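Local coordinates for putative pyrroline carboxylate reductase (Streptococcus pyogenes, PDB 2AHR) that reduces 1-pyrroline-5-carboxylate to L-proline at the expense of NADPH or NADH, the closing step of proline biosynthesis, at the interface of chains A and B. Residues are numbered along the deposited sequence; one frame, centred on the assembly and turned at random. Chains: chain A/B, putative pyrroline carboxylate reductase.

Contacts 1 and 2 lie on one two-fold interface, their C-alpha centres about 28 Å apart. They share helix 158-185: chain A supplies it in contact 1 and chain B in contact 2. Contact 1 brings the start of helix 228-239 of one subunit close to a cofactor-binding residue of the other, whereas contact 2 packs helix 190-210 against a 3-10 helix and a following loop. Each has a twin with the chains exchanged, so both recur on the other half of the interface, in keeping with a domain-swapped dimer; the deposited assembly holds ten copies.

Contact 1: the interface of chains A and B. Residues chain A 91, 162, 167, 171, 252, 255; chain B 228-229.
Hydroxyl groups carry the polar part of this contact, in which A:Ser167 meets both B:Thr228 and B:Thr229 at the start of helix 228-239. A:Ser167 OG hydrogen-bonds B:Thr229 OG1 at 3.0 Å, with the direction not fixed, and accepts a bond from B:Thr228 OG1 at 3.2 Å. The two threonines differ in rotamer: OG1 of B:Thr228 sits between its backbone N and carbonyl carbon (chi1 65°), while that of B:Thr229 is anti to the carbonyl carbon (chi1 -52°). Neighbouring residues can thus point their hydroxyls at one serine oxygen. A:Thr162 CG2 faces the B:Thr228 hydroxyl OG1, the two side chains crossing at about a right angle. B:Thr229 O lies at the edge of the A:Tyr171 ring, in its plane, and receives a weak hydrogen bond from the phenol OH. Within chain A, that OH is held more firmly by A:Thr252 OG1, at 2.6 Å, which helps to fix the tyrosine beside the partner.

Apolar packing falls mainly on B:Thr228, which buries 52 Å². Its side chain also crosses that of A:Thr252 at about a right angle, and its CB touches A:Thr252 CG2. A:Lys255, bent at chi2, lays its CG near the B:Thr228 CA. The site joins two helices of one subunit to a helix start of the other, close to the NADP(+) site. There the B:Thr228 methyl CG2 rests 3.8 Å from CB of the cofactor-binding A:Ala91.

Contact 2: the interface of chains A and B. Residues chain A 200, 203-204, 207; chain B 114, 116, 119, 121, 169.
A:Ala203, A:Ser204 and A:Asn207 come from regular alpha-helical backbone in helix 190-210 and face B:Asn116 and B:Ile119 of the 3-10 helix 115-119, with B:Gln121 in the loop just beyond.

B:Asn116 illustrates how an amide can use both of its ends. Its ND2 gives A:Ser204 OG a nearly straight hydrogen bond of 3.1 Å (171° at H), with the serine oxygen in the amide plane. A:Ser204 OG passes its own hydrogen back to A:Thr200 O, one turn earlier, at 2.8 Å, approaching from above the carbonyl plane. The serine is therefore donor within its helix and acceptor towards the partner, which should hold its hydroxyl in one rotation. The other end, B:Asn116 OD1, binds a water at 2.6 Å. That water is also held by A:Asn207 OD1 at 2.9 Å, bridging two amides whose planes stand 70° apart.

Around this polar core the packing is snug. The A:Ala203 methyl lies 3.7 Å from B:Asn116 CG and also meets B:Gln121 CB. In B:Ile119, CG1 between the backbone N and carbonyl carbon (chi1 59°) sends the CG1-CD1 branch towards helix 190-210, where CD1 lies 3.8 Å from A:Asn207 CA; its CG2 lies against the side-chain ND2 of A:Asn207. On the other flank, A:Thr200 CG2 touches the B:Pro169 ring and passes the side-chain amide oxygen OD1 of B:Asn114, the threonine and asparagine side chains running in opposite directions.

In the fold, a helix of one subunit's dimerisation region is thus laid against the partner's segment between strands 108-112 and 122-128, with B:Pro169 of the long helix 158-185 closing one side.

Contact 1: the interface of chains A and B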
loop_
_atom_site.group_PDB
_atom_site.type_symbol
_atom_site.label_atom_id
_atom_site.label_comp_id
_atom_site.label_asym_id
_atom_site.label_seq_id
_atom_site.Cartn_x
_atom_site.Cartn_y
_atom_site.Cartn_z
ATOM N N ALA A 91 -24.905 17.670 -17.136
ATOM C CA ALA A 91 -23.478 17.360 -17.165
ATOM C C ALA A 91 -23.122 16.615 -18.447
ATOM O O ALA A 91 -23.921 15.836 -18.949
ATOM C CB ALA A 91 -23.099 16.499 -15.959
ATOM N N THR A 162 -18.226 21.690 -13.425
ATOM C CA THR A 162 -19.198 20.674 -13.003
ATOM C C THR A 162 -18.736 19.940 -11.731
ATOM O O THR A 162 -19.518 19.724 -10.792
ATOM C CB THR A 162 -19.502 19.664 -14.153
ATOM O OG1 THR A 162 -20.141 20.359 -15.241
ATOM C CG2 THR A 162 -20.396 18.502 -13.658
ATOM N N SER A 167 -20.881 18.998 -8.447
ATOM C CA SER A 167 -20.661 17.778 -7.708
ATOM C C SER A 167 -20.139 18.010 -6.308
ATOM O O SER A 167 -20.413 17.210 -5.436
ATOM C CB SER A 167 -19.645 16.893 -8.445
ATOM O OG SER A 167 -20.188 16.478 -9.680
ATOM N N TYR A 171 -19.220 16.106 -1.928
ATOM C CA TYR A 171 -17.896 15.864 -1.346
ATOM C C TYR A 171 -17.751 16.633 -0.060
ATOM O O TYR A 171 -17.221 16.112 0.912
ATOM C CB TYR A 171 -16.762 16.203 -2.328
ATOM C CG TYR A 171 -17.001 15.615 -3.706
ATOM C CD1 TYR A 171 -17.718 14.427 -3.860
ATOM C CD2 TYR A 171 -16.498 16.227 -4.847
ATOM C CE1 TYR A 171 -17.947 13.866 -5.115
ATOM C CE2 TYR A 171 -16.717 15.678 -6.117
ATOM C CZ TYR A 171 -17.451 14.496 -6.236
ATOM O OH TYR A 171 -17.689 13.943 -7.473
ATOM N N THR A 252 -14.503 12.747 -11.457
ATOM C CA THR A 252 -15.754 13.436 -11.771
ATOM C C THR A 252 -15.702 13.976 -13.203
ATOM O O THR A 252 -16.673 13.856 -13.961
ATOM C CB THR A 252 -16.010 14.575 -10.776
ATOM O OG1 THR A 252 -15.912 14.065 -9.431
ATOM C CG2 THR A 252 -17.388 15.176 -10.996
ATOM N N LYS A 255 -15.780 11.309 -15.938
ATOM C CA LYS A 255 -17.148 10.818 -16.148
ATOM C C LYS A 255 -17.945 11.804 -16.968
ATOM O O LYS A 255 -18.670 11.413 -17.877
ATOM C CB LYS A 255 -17.861 10.542 -14.815
ATOM C CG LYS A 255 -19.264 10.023 -14.977
ATOM C CD LYS A 255 -19.315 8.614 -15.576
ATOM C CE LYS A 255 -20.756 8.229 -15.912
ATOM N NZ LYS A 255 -20.844 6.810 -16.392
ATOM N N THR B 228 -21.987 12.109 -12.675
ATOM C CA THR B 228 -20.596 12.489 -12.410
ATOM C C THR B 228 -20.266 12.444 -10.902
ATOM O O THR B 228 -19.190 12.012 -10.524
ATOM C CB THR B 228 -20.283 13.889 -13.004
ATOM O OG1 THR B 228 -21.066 14.884 -12.322
ATOM C CG2 THR B 228 -20.650 13.945 -14.485
ATOM N N THR B 229 -21.204 12.883 -10.065
ATOM C CA THR B 229 -21.016 12.973 -8.605
ATOM C C THR B 229 -20.773 11.594 -7.993
ATOM O O THR B 229 -19.808 11.398 -7.221
ATOM C CB THR B 229 -22.250 13.644 -7.923
ATOM O OG1 THR B 229 -22.538 14.890 -8.567
ATOM C CG2 THR B 229 -22.016 13.891 -6.425
#

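Contact 2: the interface of chains A and B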
loop_
_atom_site.group_PDB
_atom_site.type_symbol
_atom_site.label_atom_id
_atom_site.label_comp_id
_atom_site.label_asym_id
_atom_site.label_seq_id
_atom_site.Cartn_x
_atom_site.Cartn_y
_atom_site.Cartn_z
ATOM N N THR A 200 -18.963 25.366 12.242
ATOM C CA THR A 200 -17.556 25.696 12.048
ATOM C C THR A 200 -17.224 25.833 10.544
ATOM O O THR A 200 -16.488 26.754 10.158
ATOM C CB THR A 200 -16.610 24.701 12.777
ATOM O OG1 THR A 200 -16.856 24.770 14.186
ATOM C CG2 THR A 200 -15.138 25.046 12.546
ATOM N N ALA A 203 -18.707 29.120 9.220
ATOM C CA ALA A 203 -17.944 30.301 9.663
ATOM C C ALA A 203 -16.576 30.402 8.998
ATOM O O ALA A 203 -16.123 31.502 8.637
ATOM C CB ALA A 203 -17.780 30.297 11.190
ATOM N N SER A 204 -15.911 29.251 8.860
ATOM C CA SER A 204 -14.564 29.203 8.302
ATOM C C SER A 204 -14.547 29.745 6.893
ATOM O O SER A 204 -13.652 30.499 6.514
ATOM C CB SER A 204 -14.038 27.758 8.295
ATOM O OG SER A 204 -13.762 27.359 9.620
ATOM N N ASN A 207 -15.168 33.466 6.900
ATOM C CA ASN A 207 -13.893 34.129 7.229
ATOM C C ASN A 207 -12.955 34.185 6.012
ATOM O O ASN A 207 -12.433 35.245 5.679
ATOM C CB ASN A 207 -13.209 33.445 8.434
ATOM C CG ASN A 207 -12.211 34.358 9.163
ATOM O OD1 ASN A 207 -11.612 33.959 10.176
ATOM N ND2 ASN A 207 -12.030 35.566 8.666
ATOM N N ASN B 114 -12.246 29.077 18.244
ATOM C CA ASN B 114 -11.472 28.947 17.011
ATOM C C ASN B 114 -11.305 30.286 16.328
ATOM O O ASN B 114 -11.863 31.281 16.791
ATOM C CB ASN B 114 -12.097 27.927 16.060
ATOM C CG ASN B 114 -13.506 28.294 15.626
ATOM O OD1 ASN B 114 -14.330 27.409 15.410
ATOM N ND2 ASN B 114 -13.786 29.592 15.475
ATOM N N ASN B 116 -12.414 31.780 13.853
ATOM C CA ASN B 116 -13.600 32.488 13.372
ATOM C C ASN B 116 -14.105 33.517 14.371
ATOM O O ASN B 116 -15.026 34.320 14.079
ATOM C CB ASN B 116 -14.656 31.476 12.965
ATOM C CG ASN B 116 -14.153 30.549 11.865
ATOM O OD1 ASN B 116 -13.419 30.978 10.987
ATOM N ND2 ASN B 116 -14.514 29.284 11.925
ATOM N N ILE B 119 -14.261 37.033 13.027
ATOM C CA ILE B 119 -15.493 37.605 12.462
ATOM C C ILE B 119 -16.686 37.403 13.388
ATOM O O ILE B 119 -17.828 37.429 12.940
ATOM C CB ILE B 119 -15.831 37.014 11.057
ATOM C CG1 ILE B 119 -16.002 35.484 11.147
ATOM C CG2 ILE B 119 -14.788 37.462 10.028
ATOM C CD1 ILE B 119 -16.586 34.789 9.886
ATOM N N GLN B 121 -17.715 34.660 14.944
ATOM C CA GLN B 121 -18.443 33.446 14.619
ATOM C C GLN B 121 -17.695 32.181 15.054
ATOM O O GLN B 121 -17.797 31.125 14.404
ATOM C CB GLN B 121 -18.765 33.374 13.113
ATOM C CG GLN B 121 -19.969 34.222 12.628
ATOM C CD GLN B 121 -20.138 34.159 11.095
ATOM O OE1 GLN B 121 -20.217 35.189 10.427
ATOM N NE2 GLN B 121 -20.151 32.939 10.537
ATOM N N PRO B 169 -10.995 24.167 11.466
ATOM C CA PRO B 169 -10.892 25.154 10.402
ATOM C C PRO B 169 -9.652 24.931 9.523
ATOM O O PRO B 169 -9.733 25.119 8.318
ATOM C CB PRO B 169 -10.800 26.489 11.149
ATOM C CG PRO B 169 -11.491 26.249 12.433
ATOM C CD PRO B 169 -11.168 24.815 12.783
HETATM O O HOH W 1 -10.937 31.114 10.328
#